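Local coordinates for ribosome-associated factor Y (Coxiella burnetii, PDB 3TQM), which probably binds the ribosome as a short hibernation-promoting factor, associating with 100S dimers of 70S ribosomes and so regulating translation, at residues Q28-R31 with D32-S35; M70-T73 with V74-M78; L81-Q84 with L85-K89. One frame throughout, in Å; residues are numbered along the deposited sequence.

Contact 1 of 3, residues Q28-R31 with D32-S35; sequences QPCR and DEIS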
ATOM      1  N   GLN A  28       3.363  -9.863   4.220  1.00 31.27           N
ATOM      2  CA  GLN A  28       3.518 -11.252   3.813  1.00 33.58           C
ATOM      3  C   GLN A  28       2.140 -11.852   3.563  1.00 29.19           C
ATOM      4  O   GLN A  28       1.136 -11.297   4.008  1.00 24.01           O
ATOM      5  CB  GLN A  28       4.266 -12.044   4.888  1.00 40.93           C
ATOM      6  CG  GLN A  28       4.076 -11.510   6.293  1.00 46.65           C
ATOM      7  CD  GLN A  28       4.071 -12.609   7.331  1.00 56.22           C
ATOM      8  OE1 GLN A  28       5.126 -13.078   7.767  1.00 61.04           O
ATOM      9  NE2 GLN A  28       2.878 -13.034   7.730  1.00 57.91           N
ATOM     10  N   PRO A  29       2.084 -12.995   2.861  1.00 29.99           N
ATOM     11  CA  PRO A  29       3.231 -13.771   2.373  1.00 30.49           C
ATOM     12  C   PRO A  29       3.794 -13.275   1.041  1.00 28.97           C
ATOM     13  O   PRO A  29       3.264 -12.337   0.447  1.00 26.13           O
ATOM     14  CB  PRO A  29       2.635 -15.165   2.188  1.00 30.99           C
ATOM     15  CG  PRO A  29       1.217 -14.900   1.807  1.00 29.45           C
ATOM     16  CD  PRO A  29       0.804 -13.664   2.567  1.00 28.85           C
ATOM     17  N   CYS A  30       4.879 -13.907   0.601  1.00 31.48           N
ATOM     18  CA  CYS A  30       5.440 -13.680  -0.728  1.00 31.88           C
ATOM     19  C   CYS A  30       5.969 -12.261  -0.960  1.00 31.75           C
ATOM     20  O   CYS A  30       5.997 -11.783  -2.094  1.00 32.69           O
ATOM     21  CB  CYS A  30       4.413 -14.049  -1.804  1.00 30.04           C
ATOM     22  SG  CYS A  30       3.882 -15.782  -1.765  1.00 28.76           S
ATOM     23  N   ARG A  31       6.402 -11.599   0.107  1.00 29.29           N
ATOM     24  CA  ARG A  31       6.914 -10.241  -0.009  1.00 29.50           C
ATOM     25  C   ARG A  31       8.148 -10.169  -0.902  1.00 35.19           C
ATOM     26  O   ARG A  31       8.324  -9.218  -1.660  1.00 37.16           O
ATOM     27  CB  ARG A  31       7.247  -9.666   1.367  1.00 31.28           C
ATOM     28  CG  ARG A  31       7.809  -8.254   1.321  1.00 30.53           C
ATOM     29  CD  ARG A  31       8.115  -7.723   2.714  1.00 31.59           C
ATOM     30  NE  ARG A  31       9.153  -8.493   3.396  1.00 33.18           N
ATOM     31  CZ  ARG A  31       8.959  -9.186   4.515  1.00 33.40           C
ATOM     32  NH1 ARG A  31       7.763  -9.206   5.086  1.00 31.69           N
ATOM     33  NH2 ARG A  31       9.961  -9.852   5.070  1.00 35.84           N
ATOM     34  N   ASP A  32       9.007 -11.177  -0.809  1.00 38.93           N
ATOM     35  CA  ASP A  32      10.264 -11.153  -1.546  1.00 41.35           C
ATOM     36  C   ASP A  32      10.087 -11.440  -3.034  1.00 38.98           C
ATOM     37  O   ASP A  32      11.050 -11.406  -3.802  1.00 39.44           O
ATOM     38  CB  ASP A  32      11.282 -12.105  -0.918  1.00 49.22           C
ATOM     39  CG  ASP A  32      11.868 -11.557   0.368  1.00 57.13           C
ATOM     40  OD1 ASP A  32      12.846 -10.783   0.290  1.00 59.76           O
ATOM     41  OD2 ASP A  32      11.347 -11.887   1.455  1.00 59.96           O
ATOM     42  N   GLU A  33       8.851 -11.711  -3.438  1.00 35.79           N
ATOM     43  CA  GLU A  33       8.547 -11.928  -4.844  1.00 32.32           C
ATOM     44  C   GLU A  33       8.043 -10.642  -5.484  1.00 29.81           C
ATOM     45  O   GLU A  33       7.858 -10.570  -6.699  1.00 29.55           O
ATOM     46  CB  GLU A  33       7.522 -13.045  -5.002  1.00 33.03           C
ATOM     47  CG  GLU A  33       7.980 -14.356  -4.394  1.00 34.67           C
ATOM     48  CD  GLU A  33       6.996 -15.476  -4.626  1.00 35.05           C
ATOM     49  OE1 GLU A  33       6.239 -15.411  -5.618  1.00 32.22           O
ATOM     50  OE2 GLU A  33       6.977 -16.423  -3.813  1.00 37.97           O
ATOM     51  N   ILE A  34       7.830  -9.628  -4.652  1.00 26.13           N
ATOM     52  CA  ILE A  34       7.394  -8.320  -5.119  1.00 23.99           C
ATOM     53  C   ILE A  34       8.556  -7.528  -5.707  1.00 25.47           C
ATOM     54  O   ILE A  34       9.611  -7.401  -5.084  1.00 28.82           O
ATOM     55  CB  ILE A  34       6.790  -7.500  -3.973  1.00 23.76           C
ATOM     56  CG1 ILE A  34       5.558  -8.201  -3.405  1.00 20.46           C
ATOM     57  CG2 ILE A  34       6.440  -6.103  -4.446  1.00 25.36           C
ATOM     58  CD1 ILE A  34       4.946  -7.484  -2.216  1.00 26.94           C
ATOM     59  N   SER A  35       8.358  -6.989  -6.904  1.00 24.46           N
ATOM     60  CA  SER A  35       9.385  -6.195  -7.565  1.00 24.92           C
ATOM     61  C   SER A  35       9.138  -4.701  -7.376  1.00 28.85           C
ATOM     62  O   SER A  35      10.032  -3.968  -6.953  1.00 32.39           O
ATOM     63  CB  SER A  35       9.441  -6.528  -9.054  1.00 23.58           C
ATOM     64  OG  SER A  35       8.225  -6.210  -9.697  1.00 23.52           O
TER
HETATM   65  O   HOH W   1      10.743  -7.967  -2.135  1.00 21.69           O
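Cys30 and Glu33 meet across a single tight turn. The backbone N of Glu33 donates to Cys30 O at 3.2 Å, with an N-H...O angle of 155°. One residue on, Ile34 N donates to Arg31 O at 3.1 Å. Two such i to i+3 bonds in a row make a short 3-10 turn, which ends at Glu33. It sits in the loop between helix 14-24 and strand 36-44 of the alpha/beta fold shared by the HPF/YfiA family. A cis peptide bond precedes Pro29, just before the turn.

In Cys30 the sulfur lies anti to the carbonyl carbon (chi1 -60°). The Glu33 chain has the same first torsion and runs extended beyond CG, which carries its carboxylate alongside Cys30. Cys30 SG and Glu33 OE2 are 3.8 Å apart, a plain van der Waals contact. The other oxygen of that carboxylate, OE1, is hydrogen-bonded to the hydroxyl of Tyr88 on helix 70-89. That bond holds the outer end of Glu33 toward the helix.

Arg31 is extended to CD and then bends at chi3 (63°). Its NH1 is hydrogen-bonded to Ile27 O, a backbone carbonyl just before the turn. Asp32 OD2 is 4.4 Å from Arg31 NH2 and well out of the guanidinium plane. Any attraction is probably between charges alone, since no N-H points at the oxygen.

Ile34 is buried, and its side chain packs on Val54 and Leu56 of strand 47-56. Its CG1 lies 3.4 Å from Arg31 O. A water also grips Arg31 O, at 2.8 Å, and donates its second hydrogen to Ile34 O, bridging the two carbonyls.

Contact 2 of 3, residues M70-T73 with V74-M78; sequences MYKT and VDLLM. With SO4 (sulfate ion), chain E.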
HETATM    1  N   MSE A  70      -5.162   9.202   7.678  1.00 17.43           N
HETATM    2  CA  MSE A  70      -4.249   8.644   6.690  1.00 18.89           C
HETATM    3  C   MSE A  70      -3.418   7.493   7.249  1.00 26.09           C
HETATM    4  O   MSE A  70      -3.175   6.500   6.563  1.00 29.03           O
HETATM    5  CB  MSE A  70      -3.327   9.729   6.132  1.00 15.49           C
HETATM    6  CG  MSE A  70      -2.663   9.333   4.832  1.00 14.18           C
HETATM    7 SE   MSE A  70      -3.900   9.287   3.322  1.00 30.19          SE
HETATM    8  CE  MSE A  70      -3.999  11.199   2.960  1.00 30.03           C
ATOM      9  N   TYR A  71      -2.977   7.634   8.495  1.00 28.19           N
ATOM     10  CA  TYR A  71      -2.199   6.585   9.143  1.00 25.74           C
ATOM     11  C   TYR A  71      -3.040   5.323   9.315  1.00 24.29           C
ATOM     12  O   TYR A  71      -2.562   4.212   9.083  1.00 20.99           O
ATOM     13  CB  TYR A  71      -1.672   7.062  10.496  1.00 26.50           C
ATOM     14  CG  TYR A  71      -0.517   8.035  10.401  1.00 29.26           C
ATOM     15  CD1 TYR A  71       0.797   7.598  10.527  1.00 29.71           C
ATOM     16  CD2 TYR A  71      -0.740   9.391  10.189  1.00 27.79           C
ATOM     17  CE1 TYR A  71       1.856   8.483  10.446  1.00 29.61           C
ATOM     18  CE2 TYR A  71       0.315  10.281  10.104  1.00 28.15           C
ATOM     19  CZ  TYR A  71       1.610   9.821  10.233  1.00 29.34           C
ATOM     20  OH  TYR A  71       2.660  10.707  10.148  1.00 29.43           O
ATOM     21  N   LYS A  72      -4.292   5.503   9.719  1.00 26.93           N
ATOM     22  CA  LYS A  72      -5.211   4.387   9.886  1.00 29.84           C
ATOM     23  C   LYS A  72      -5.503   3.726   8.538  1.00 31.08           C
ATOM     24  O   LYS A  72      -5.654   2.507   8.454  1.00 32.88           O
ATOM     25  CB  LYS A  72      -6.514   4.860  10.530  1.00 34.49           C
ATOM     26  CG  LYS A  72      -7.400   3.730  11.022  1.00 41.35           C
ATOM     27  CD  LYS A  72      -8.729   4.250  11.543  1.00 46.58           C
ATOM     28  CE  LYS A  72      -9.510   3.150  12.244  1.00 51.05           C
ATOM     29  NZ  LYS A  72      -9.649   1.939  11.387  1.00 52.78           N
ATOM     30  N   THR A  73      -5.574   4.539   7.487  1.00 28.44           N
ATOM     31  CA  THR A  73      -5.838   4.036   6.143  1.00 24.92           C
ATOM     32  C   THR A  73      -4.724   3.110   5.667  1.00 24.29           C
ATOM     33  O   THR A  73      -4.986   2.046   5.108  1.00 21.08           O
ATOM     34  CB  THR A  73      -5.997   5.183   5.127  1.00 22.69           C
ATOM     35  OG1 THR A  73      -7.036   6.068   5.561  1.00 20.81           O
ATOM     36  CG2 THR A  73      -6.345   4.625   3.756  1.00 22.22           C
ATOM     37  N   VAL A  74      -3.479   3.527   5.883  1.00 27.20           N
ATOM     38  CA  VAL A  74      -2.325   2.711   5.522  1.00 26.62           C
ATOM     39  C   VAL A  74      -2.449   1.334   6.151  1.00 25.85           C
ATOM     40  O   VAL A  74      -2.286   0.312   5.483  1.00 25.24           O
ATOM     41  CB  VAL A  74      -1.008   3.356   5.980  1.00 26.88           C
ATOM     42  CG1 VAL A  74       0.132   2.350   5.901  1.00 29.19           C
ATOM     43  CG2 VAL A  74      -0.700   4.591   5.141  1.00 26.97           C
ATOM     44  N   ASP A  75      -2.752   1.318   7.444  1.00 27.87           N
ATOM     45  CA  ASP A  75      -2.915   0.078   8.187  1.00 30.12           C
ATOM     46  C   ASP A  75      -3.960  -0.813   7.523  1.00 23.53           C
ATOM     47  O   ASP A  75      -3.757  -2.018   7.381  1.00 19.33           O
ATOM     48  CB  ASP A  75      -3.323   0.379   9.629  1.00 37.05           C
ATOM     49  CG  ASP A  75      -2.905  -0.713  10.592  1.00 45.65           C
ATOM     50  OD1 ASP A  75      -1.868  -0.543  11.267  1.00 50.17           O
ATOM     51  OD2 ASP A  75      -3.606  -1.742  10.672  1.00 47.90           O
ATOM     52  N   LEU A  76      -5.073  -0.213   7.114  1.00 24.61           N
ATOM     53  CA  LEU A  76      -6.146  -0.952   6.452  1.00 28.01           C
ATOM     54  C   LEU A  76      -5.696  -1.532   5.114  1.00 27.86           C
ATOM     55  O   LEU A  76      -6.010  -2.677   4.787  1.00 26.39           O
ATOM     56  CB  LEU A  76      -7.371  -0.054   6.251  1.00 28.21           C
ATOM     57  CG  LEU A  76      -8.407   0.004   7.381  1.00 28.88           C
ATOM     58  CD1 LEU A  76      -7.746   0.221   8.732  1.00 28.99           C
ATOM     59  CD2 LEU A  76      -9.440   1.087   7.101  1.00 26.82           C
ATOM     60  N   LEU A  77      -4.961  -0.736   4.345  1.00 28.38           N
ATOM     61  CA  LEU A  77      -4.498  -1.157   3.027  1.00 26.19           C
ATOM     62  C   LEU A  77      -3.555  -2.353   3.124  1.00 27.93           C
ATOM     63  O   LEU A  77      -3.522  -3.199   2.229  1.00 29.47           O
ATOM     64  CB  LEU A  77      -3.807  -0.002   2.303  1.00 22.00           C
ATOM     65  CG  LEU A  77      -3.331  -0.295   0.878  1.00 21.42           C
ATOM     66  CD1 LEU A  77      -4.490  -0.754   0.006  1.00 18.07           C
ATOM     67  CD2 LEU A  77      -2.656   0.924   0.273  1.00 22.58           C
HETATM   68  N   MSE A  78      -2.790  -2.419   4.210  1.00 25.18           N
HETATM   69  CA  MSE A  78      -1.878  -3.537   4.426  1.00 22.18           C
HETATM   70  C   MSE A  78      -2.641  -4.854   4.556  1.00 20.86           C
HETATM   71  O   MSE A  78      -2.233  -5.872   4.002  1.00 19.57           O
HETATM   72  CB  MSE A  78      -1.009  -3.304   5.662  1.00 21.26           C
HETATM   73  CG  MSE A  78      -0.121  -2.069   5.600  1.00 21.08           C
HETATM   74 SE   MSE A  78       1.127  -2.060   4.095  1.00 34.72          SE
HETATM   75  CE  MSE A  78       0.125  -0.922   2.871  1.00 27.57           C
TER
HETATM   76  S   SO4 E  97       0.406  14.349   8.795  1.00 75.03           S
HETATM   77  O1  SO4 E  97       0.894  13.063   8.305  1.00 72.96           O
HETATM   78  O2  SO4 E  97       0.978  14.634  10.109  1.00 74.87           O
HETATM   79  O3  SO4 E  97       0.799  15.395   7.857  1.00 76.21           O
HETATM   80  O4  SO4 E  97      -1.049  14.312   8.900  1.00 74.83           O
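Lys72 and Leu76 lie one turn apart, and their side chains cross obliquely. The Lys72 chain is extended to CE and turns at its last torsion (chi4 -53°). This brings NZ to 3.7 Å from Leu76 CD1. The same methyl comes to 3.1 Å from Lys72 O, the oxygen that also accepts from Leu76 N. Val74 N to Met70 O and Leu77 N to Thr73 O belong to the same i to i+4 series.

Val74 is turned to another side of the helix. Its CG2 rests 3.4 Å from Met70 O. Met70, a selenomethionine, and Val74 both pack on Phe41 of strand 36-44, and Leu77 joins Met70 and Thr73 on Val50. This is the first part of helix 70-89, lying against the four-stranded sheet.

A sulfate, probably from the crystallisation liquor, lies at the edge of the Tyr71 ring. Tyr71 OH donates a weak hydrogen bond of 3.5 Å to sulfate O1. Ser13 OG also binds this ion.

Within the turns, then, the side chains meet by packing, while Asp75 takes its ionic partner from helix 14-24, where OD1 forms a salt bridge with Lys23.

Contact 3 of 3, residues L81-Q84 with L85-K89; sequences LETQ and LSKYK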
ATOM      1  N   LEU A  81      -3.813  -5.886   1.223  1.00 13.32           N
ATOM      2  CA  LEU A  81      -2.676  -6.404   0.474  1.00 14.98           C
ATOM      3  C   LEU A  81      -2.348  -7.836   0.887  1.00 20.29           C
ATOM      4  O   LEU A  81      -2.196  -8.714   0.038  1.00 23.63           O
ATOM      5  CB  LEU A  81      -1.447  -5.513   0.656  1.00 12.02           C
ATOM      6  CG  LEU A  81      -1.407  -4.184  -0.092  1.00 14.06           C
ATOM      7  CD1 LEU A  81      -0.025  -3.559   0.027  1.00 15.90           C
ATOM      8  CD2 LEU A  81      -1.775  -4.379  -1.554  1.00 13.88           C
ATOM      9  N   GLU A  82      -2.239  -8.067   2.191  1.00 21.45           N
ATOM     10  CA  GLU A  82      -1.926  -9.395   2.704  1.00 22.98           C
ATOM     11  C   GLU A  82      -2.953 -10.416   2.239  1.00 19.19           C
ATOM     12  O   GLU A  82      -2.600 -11.526   1.842  1.00 16.86           O
ATOM     13  CB  GLU A  82      -1.834  -9.382   4.231  1.00 25.51           C
ATOM     14  CG  GLU A  82      -0.689  -8.542   4.764  1.00 27.97           C
ATOM     15  CD  GLU A  82      -0.155  -9.057   6.086  1.00 34.11           C
ATOM     16  OE1 GLU A  82      -0.900  -9.026   7.087  1.00 33.68           O
ATOM     17  OE2 GLU A  82       1.014  -9.503   6.121  1.00 37.41           O
ATOM     18  N   THR A  83      -4.224 -10.035   2.293  1.00 17.90           N
ATOM     19  CA  THR A  83      -5.287 -10.878   1.770  1.00 22.61           C
ATOM     20  C   THR A  83      -5.005 -11.242   0.316  1.00 22.67           C
ATOM     21  O   THR A  83      -5.036 -12.413  -0.057  1.00 23.81           O
ATOM     22  CB  THR A  83      -6.661 -10.179   1.853  1.00 24.20           C
ATOM     23  OG1 THR A  83      -6.989  -9.920   3.224  1.00 25.28           O
ATOM     24  CG2 THR A  83      -7.743 -11.055   1.237  1.00 22.49           C
ATOM     25  N   GLN A  84      -4.720 -10.231  -0.499  1.00 21.49           N
ATOM     26  CA  GLN A  84      -4.493 -10.437  -1.928  1.00 22.68           C
ATOM     27  C   GLN A  84      -3.226 -11.246  -2.203  1.00 23.69           C
ATOM     28  O   GLN A  84      -3.164 -12.011  -3.169  1.00 22.61           O
ATOM     29  CB  GLN A  84      -4.446  -9.098  -2.668  1.00 21.98           C
ATOM     30  CG  GLN A  84      -5.792  -8.395  -2.738  1.00 22.99           C
ATOM     31  CD  GLN A  84      -6.883  -9.291  -3.292  1.00 25.89           C
ATOM     32  OE1 GLN A  84      -7.960  -9.410  -2.708  1.00 27.88           O
ATOM     33  NE2 GLN A  84      -6.608  -9.930  -4.426  1.00 26.13           N
ATOM     34  N   LEU A  85      -2.221 -11.071  -1.350  1.00 22.68           N
ATOM     35  CA  LEU A  85      -0.991 -11.843  -1.451  1.00 20.69           C
ATOM     36  C   LEU A  85      -1.230 -13.305  -1.077  1.00 21.30           C
ATOM     37  O   LEU A  85      -0.629 -14.206  -1.658  1.00 24.57           O
ATOM     38  CB  LEU A  85       0.102 -11.236  -0.569  1.00 21.52           C
ATOM     39  CG  LEU A  85       0.807  -9.995  -1.126  1.00 22.85           C
ATOM     40  CD1 LEU A  85       1.540  -9.243  -0.026  1.00 24.11           C
ATOM     41  CD2 LEU A  85       1.762 -10.378  -2.248  1.00 24.13           C
ATOM     42  N   SER A  86      -2.113 -13.541  -0.113  1.00 21.77           N
ATOM     43  CA  SER A  86      -2.435 -14.906   0.286  1.00 24.04           C
ATOM     44  C   SER A  86      -3.190 -15.653  -0.809  1.00 26.51           C
ATOM     45  O   SER A  86      -3.025 -16.861  -0.965  1.00 28.74           O
ATOM     46  CB  SER A  86      -3.220 -14.931   1.599  1.00 25.44           C
ATOM     47  OG  SER A  86      -2.371 -14.658   2.702  1.00 27.62           O
ATOM     48  N   LYS A  87      -4.021 -14.937  -1.560  1.00 28.13           N
ATOM     49  CA  LYS A  87      -4.701 -15.531  -2.710  1.00 30.29           C
ATOM     50  C   LYS A  87      -3.684 -15.839  -3.806  1.00 26.83           C
ATOM     51  O   LYS A  87      -3.715 -16.910  -4.415  1.00 29.02           O
ATOM     52  CB  LYS A  87      -5.789 -14.599  -3.246  1.00 33.39           C
ATOM     53  CG  LYS A  87      -6.999 -14.465  -2.337  1.00 41.62           C
ATOM     54  CD  LYS A  87      -8.065 -13.576  -2.960  1.00 47.99           C
ATOM     55  CE  LYS A  87      -9.310 -13.517  -2.085  1.00 54.92           C
ATOM     56  NZ  LYS A  87     -10.348 -12.602  -2.646  1.00 58.17           N
ATOM     57  N   TYR A  88      -2.789 -14.890  -4.052  1.00 19.51           N
ATOM     58  CA  TYR A  88      -1.704 -15.079  -4.999  1.00 23.55           C
ATOM     59  C   TYR A  88      -0.940 -16.358  -4.680  1.00 27.05           C
ATOM     60  O   TYR A  88      -0.726 -17.204  -5.549  1.00 24.62           O
ATOM     61  CB  TYR A  88      -0.760 -13.874  -4.955  1.00 24.00           C
ATOM     62  CG  TYR A  88       0.594 -14.121  -5.575  1.00 26.06           C
ATOM     63  CD1 TYR A  88       0.788 -13.980  -6.943  1.00 28.84           C
ATOM     64  CD2 TYR A  88       1.679 -14.488  -4.791  1.00 26.00           C
ATOM     65  CE1 TYR A  88       2.025 -14.202  -7.512  1.00 28.34           C
ATOM     66  CE2 TYR A  88       2.920 -14.713  -5.352  1.00 26.96           C
ATOM     67  CZ  TYR A  88       3.086 -14.568  -6.714  1.00 27.83           C
ATOM     68  OH  TYR A  88       4.319 -14.791  -7.280  1.00 29.06           O
ATOM     69  N   LYS A  89      -0.537 -16.496  -3.421  1.00 28.52           N
ATOM     70  CA  LYS A  89       0.194 -17.676  -2.973  1.00 26.35           C
ATOM     71  C   LYS A  89      -0.642 -18.944  -3.137  1.00 27.03           C
ATOM     72  O   LYS A  89      -0.126 -19.994  -3.511  1.00 31.68           O
ATOM     73  CB  LYS A  89       0.625 -17.508  -1.516  1.00 24.97           C
ATOM     74  CG  LYS A  89       1.371 -18.700  -0.943  1.00 25.75           C
ATOM     75  CD  LYS A  89       1.689 -18.478   0.525  1.00 27.96           C
ATOM     76  CE  LYS A  89       2.480 -19.639   1.106  1.00 28.02           C
ATOM     77  NZ  LYS A  89       2.775 -19.417   2.549  1.00 27.98           N
TER
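Leu81 and Leu85 are joined by the shortest of four i to i+4 backbone bonds, Leu85 N to Leu81 O at 2.7 Å. Ser86 N reaches Glu82 O at 2.8 Å and Lys87 N reaches Thr83 O at 3.1 Å. Tyr88 N closes the series on Gln84 O at 3.0 Å, with an N-H...O angle of 162°.

Leu85 also packs against the backbone of the turn before it. Its CG, placed anti to the carbonyl carbon (chi1 -78°), lies 3.5 Å from Leu81 O, the oxygen that accepts from its own N. The Leu81 and Leu85 side chains both pack on Ile27. Leu81 also touches Ile61 and Ala63 of strand 59-65, while Leu85 touches Leu56 of strand 47-56. This is the last part of helix 70-89, which packs along the sheet of the alpha/beta fold, with Ile27, from the loop after helix 14-24, also resting against it.

Contacts between polar side chains are looser. Gln84 bends at chi2 (-53°), whereas Lys87 is fully extended, and the two chains pass at an angle. Gln84 OE1 and Lys87 NZ are 4.0 Å apart, a proximity beyond hydrogen-bonding distance. The aliphatic part of Lys87 also runs by Thr83, with CE 4.4 Å from Thr83 CG2.

Several polar ends find partners outside the two turns. Glu82 OE2 accepts from the backbone N of Gln28, and Thr83 OG1 is bonded to His79 O. The hydroxyl of Tyr88 goes to Glu33, in the loop after helix 14-24. Leu85 O lies in the plane of the Tyr88 ring, at its edge.

In the fold
From the N terminus the chain runs through strand 2-8 and helix 14-24 before contact 1. There the loop makes its turn and leads into strand 36-44. The next strands complete the sheet, and helix 70-89 then carries contact 2 and contact 3. Contact 1 closes a turn within a loop; contacts 2 and 3 are turns of the helix and close none. They follow in series, so none nests or crosses. Contacts 1 and 3 touch, joining the 28-35 loop to the C-terminal end of the helix. Contacts 1 and 2 lie on opposite sides of the chain's centre, their centres about 19 Å apart. Contact 2 ties the start of the helix to helix 14-24 and the sheet.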